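Local coordinates for protein nitrite transporter NirC (Salmonella enterica subsp. enterica serovar Typhimurium, PDB 4FC4) that forms a pentameric membrane channel of the formate/nitrite transporter family that carries nitrite into and out of the cell across the cytoplasmic membrane, at residues Ala63-Ala68 / Trp185-Phe190. Sequence-based numbering, arbitrary orientation.
Sequences ATFGIA and WCLLAF
The carbonyl oxygen of Phe-65 takes one hydrogen bond within its own segment, from the backbone N-H of Ala-68: N of Ala-68 lies 2.9 Å from O of Phe-65, and methyl CD2 of Leu-187 lies 3.5 Å from the same oxygen. No hydrogen bond joins 63-68 to 185-190; hydrocarbon does the work. Leu-187 points at the turn with CG anti to its carbonyl carbon, and its CD2 reaches the ring at CD2 of Phe-65, 3.7 Å away, and the backbone at CA of Gly-66, 3.9 Å. The Phe-65 ring, set by CG anti to the backbone N (chi1 -171°), has CB of Ala-68 over one face, toward the rim. As in the aquaporin-like fold of the formate/nitrite transporters, a broken helix meets the first half of another: 63-68 spans the break between helices 57-63 and 67-75, and helix 177-192, followed by 198-209, packs against it. Three residues on from Leu-187, Phe-190 crosses Phe-65 obliquely, planes at 85°, with its CZ 3.7 Å from CE2 of Phe-65. Ile-42 and Ile-45 of helix 24-51 touch Phe-65. At the other end, CD1 of Leu-188 comes within 3.7 Å of N of Ala-63, and Leu-188 also packs on Leu-44 of a neighbouring subunit.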
ATOM      1  N   ALA B  63      -5.024   6.781  10.485  1.00 36.72           N
ATOM      2  CA  ALA B  63      -4.767   6.038   9.262  1.00 36.49           C
ATOM      3  C   ALA B  63      -5.958   6.080   8.265  1.00 34.94           C
ATOM      4  O   ALA B  63      -5.802   5.747   7.095  1.00 36.83           O
ATOM      5  CB  ALA B  63      -4.368   4.589   9.597  1.00 31.54           C
ATOM      6  N   THR B  64      -7.142   6.455   8.717  1.00 33.26           N
ATOM      7  CA  THR B  64      -8.325   6.360   7.856  1.00 34.20           C
ATOM      8  C   THR B  64      -8.896   7.725   7.551  1.00 34.34           C
ATOM      9  O   THR B  64      -9.887   7.824   6.837  1.00 35.46           O
ATOM     10  CB  THR B  64      -9.439   5.430   8.425  1.00 34.35           C
ATOM     11  OG1 THR B  64      -9.830   5.893   9.737  1.00 36.15           O
ATOM     12  CG2 THR B  64      -8.951   3.954   8.515  1.00 29.96           C
ATOM     13  N   PHE B  65      -8.269   8.783   8.052  1.00 34.18           N
ATOM     14  CA  PHE B  65      -8.791  10.120   7.799  1.00 34.47           C
ATOM     15  C   PHE B  65      -8.362  10.655   6.434  1.00 36.08           C
ATOM     16  O   PHE B  65      -8.954  11.621   5.922  1.00 33.31           O
ATOM     17  CB  PHE B  65      -8.392  11.076   8.905  1.00 32.26           C
ATOM     18  CG  PHE B  65      -9.088  12.422   8.815  1.00 33.15           C
ATOM     19  CD1 PHE B  65     -10.473  12.504   8.834  1.00 32.37           C
ATOM     20  CD2 PHE B  65      -8.332  13.640   8.694  1.00 32.60           C
ATOM     21  CE1 PHE B  65     -11.124  13.763   8.771  1.00 33.02           C
ATOM     22  CE2 PHE B  65      -8.975  14.873   8.622  1.00 33.51           C
ATOM     23  CZ  PHE B  65     -10.379  14.939   8.673  1.00 32.24           C
ATOM     24  N   GLY B  66      -7.360   9.991   5.813  1.00 40.46           N
ATOM     25  CA  GLY B  66      -6.845  10.397   4.481  1.00 39.24           C
ATOM     26  C   GLY B  66      -7.877  10.797   3.400  1.00 43.47           C
ATOM     27  O   GLY B  66      -7.639  11.694   2.583  1.00 45.10           O
ATOM     28  N   ILE B  67      -9.004  10.094   3.355  1.00 45.41           N
ATOM     29  CA  ILE B  67     -10.035  10.375   2.365  1.00 42.97           C
ATOM     30  C   ILE B  67     -10.415  11.864   2.388  1.00 40.00           C
ATOM     31  O   ILE B  67     -10.710  12.451   1.336  1.00 41.42           O
ATOM     32  CB  ILE B  67     -11.252   9.432   2.551  1.00 40.42           C
ATOM     33  CG1 ILE B  67     -12.381   9.800   1.577  1.00 40.02           C
ATOM     34  CG2 ILE B  67     -11.699   9.484   3.995  1.00 41.62           C
ATOM     35  CD1 ILE B  67     -13.395   8.726   1.361  1.00 37.35           C
ATOM     36  N   ALA B  68     -10.360  12.491   3.560  1.00 37.52           N
ATOM     37  CA  ALA B  68     -10.909  13.859   3.702  1.00 36.20           C
ATOM     38  C   ALA B  68     -10.221  14.828   2.738  1.00 36.54           C
ATOM     39  O   ALA B  68     -10.873  15.501   1.964  1.00 40.20           O
ATOM     40  CB  ALA B  68     -10.795  14.393   5.160  1.00 37.61           C
ATOM     41  N   TRP B 185      -0.129  10.639   4.744  1.00 36.30           N
ATOM     42  CA  TRP B 185       0.875  10.766   5.783  1.00 35.21           C
ATOM     43  C   TRP B 185       0.527  11.904   6.658  1.00 38.87           C
ATOM     44  O   TRP B 185       0.618  11.794   7.892  1.00 40.16           O
ATOM     45  CB  TRP B 185       2.265  11.023   5.234  1.00 34.91           C
ATOM     46  CG  TRP B 185       3.070   9.815   4.939  1.00 34.03           C
ATOM     47  CD1 TRP B 185       3.559   9.393   3.692  1.00 37.10           C
ATOM     48  CD2 TRP B 185       3.536   8.818   5.890  1.00 33.96           C
ATOM     49  NE1 TRP B 185       4.285   8.247   3.796  1.00 30.38           N
ATOM     50  CE2 TRP B 185       4.316   7.832   5.100  1.00 34.14           C
ATOM     51  CE3 TRP B 185       3.375   8.621   7.271  1.00 34.69           C
ATOM     52  CZ2 TRP B 185       4.879   6.679   5.697  1.00 37.04           C
ATOM     53  CZ3 TRP B 185       3.969   7.489   7.868  1.00 38.14           C
ATOM     54  CH2 TRP B 185       4.707   6.532   7.097  1.00 38.63           C
ATOM     55  N   CYS B 186       0.113  13.012   6.056  1.00 35.66           N
ATOM     56  CA  CYS B 186      -0.050  14.240   6.856  1.00 36.81           C
ATOM     57  C   CYS B 186      -1.278  14.192   7.722  1.00 37.44           C
ATOM     58  O   CYS B 186      -1.280  14.719   8.825  1.00 38.30           O
ATOM     59  CB  CYS B 186      -0.139  15.467   5.951  1.00 33.77           C
ATOM     60  SG  CYS B 186       1.448  15.816   5.236  1.00 34.78           S
ATOM     61  N   LEU B 187      -2.345  13.599   7.186  1.00 36.70           N
ATOM     62  CA  LEU B 187      -3.555  13.406   7.972  1.00 35.17           C
ATOM     63  C   LEU B 187      -3.375  12.314   9.071  1.00 34.76           C
ATOM     64  O   LEU B 187      -3.842  12.526  10.172  1.00 38.38           O
ATOM     65  CB  LEU B 187      -4.751  13.162   7.039  1.00 32.36           C
ATOM     66  CG  LEU B 187      -5.353  14.466   6.494  1.00 31.46           C
ATOM     67  CD1 LEU B 187      -4.296  15.384   5.848  1.00 28.79           C
ATOM     68  CD2 LEU B 187      -6.488  14.109   5.525  1.00 30.97           C
ATOM     69  N   LEU B 188      -2.685  11.186   8.809  1.00 37.23           N
ATOM     70  CA  LEU B 188      -2.199  10.336   9.949  1.00 36.86           C
ATOM     71  C   LEU B 188      -1.603  11.197  11.085  1.00 37.72           C
ATOM     72  O   LEU B 188      -1.961  11.078  12.271  1.00 38.88           O
ATOM     73  CB  LEU B 188      -1.172   9.316   9.473  1.00 35.78           C
ATOM     74  CG  LEU B 188      -0.489   8.407  10.507  1.00 36.73           C
ATOM     75  CD1 LEU B 188      -1.494   7.638  11.369  1.00 37.24           C
ATOM     76  CD2 LEU B 188       0.377   7.405   9.785  1.00 33.60           C
ATOM     77  N   ALA B 189      -0.706  12.099  10.690  1.00 34.83           N
ATOM     78  CA  ALA B 189       0.120  12.811  11.624  1.00 34.65           C
ATOM     79  C   ALA B 189      -0.737  13.852  12.396  1.00 37.20           C
ATOM     80  O   ALA B 189      -0.604  13.929  13.616  1.00 34.83           O
ATOM     81  CB  ALA B 189       1.296  13.509  10.911  1.00 33.51           C
ATOM     82  N   PHE B 190      -1.573  14.639  11.733  1.00 33.08           N
ATOM     83  CA  PHE B 190      -2.274  15.665  12.504  1.00 38.14           C
ATOM     84  C   PHE B 190      -3.338  15.079  13.421  1.00 40.26           C
ATOM     85  O   PHE B 190      -3.451  15.487  14.579  1.00 47.45           O
ATOM     86  CB  PHE B 190      -2.728  16.846  11.643  1.00 37.63           C
ATOM     87  CG  PHE B 190      -4.211  16.903  11.384  1.00 44.50           C
ATOM     88  CD1 PHE B 190      -5.138  17.184  12.428  1.00 41.43           C
ATOM     89  CD2 PHE B 190      -4.704  16.751  10.078  1.00 40.98           C
ATOM     90  CE1 PHE B 190      -6.505  17.210  12.166  1.00 41.37           C
ATOM     91  CE2 PHE B 190      -6.058  16.824   9.838  1.00 38.56           C
ATOM     92  CZ  PHE B 190      -6.960  17.035  10.871  1.00 37.81           C
TER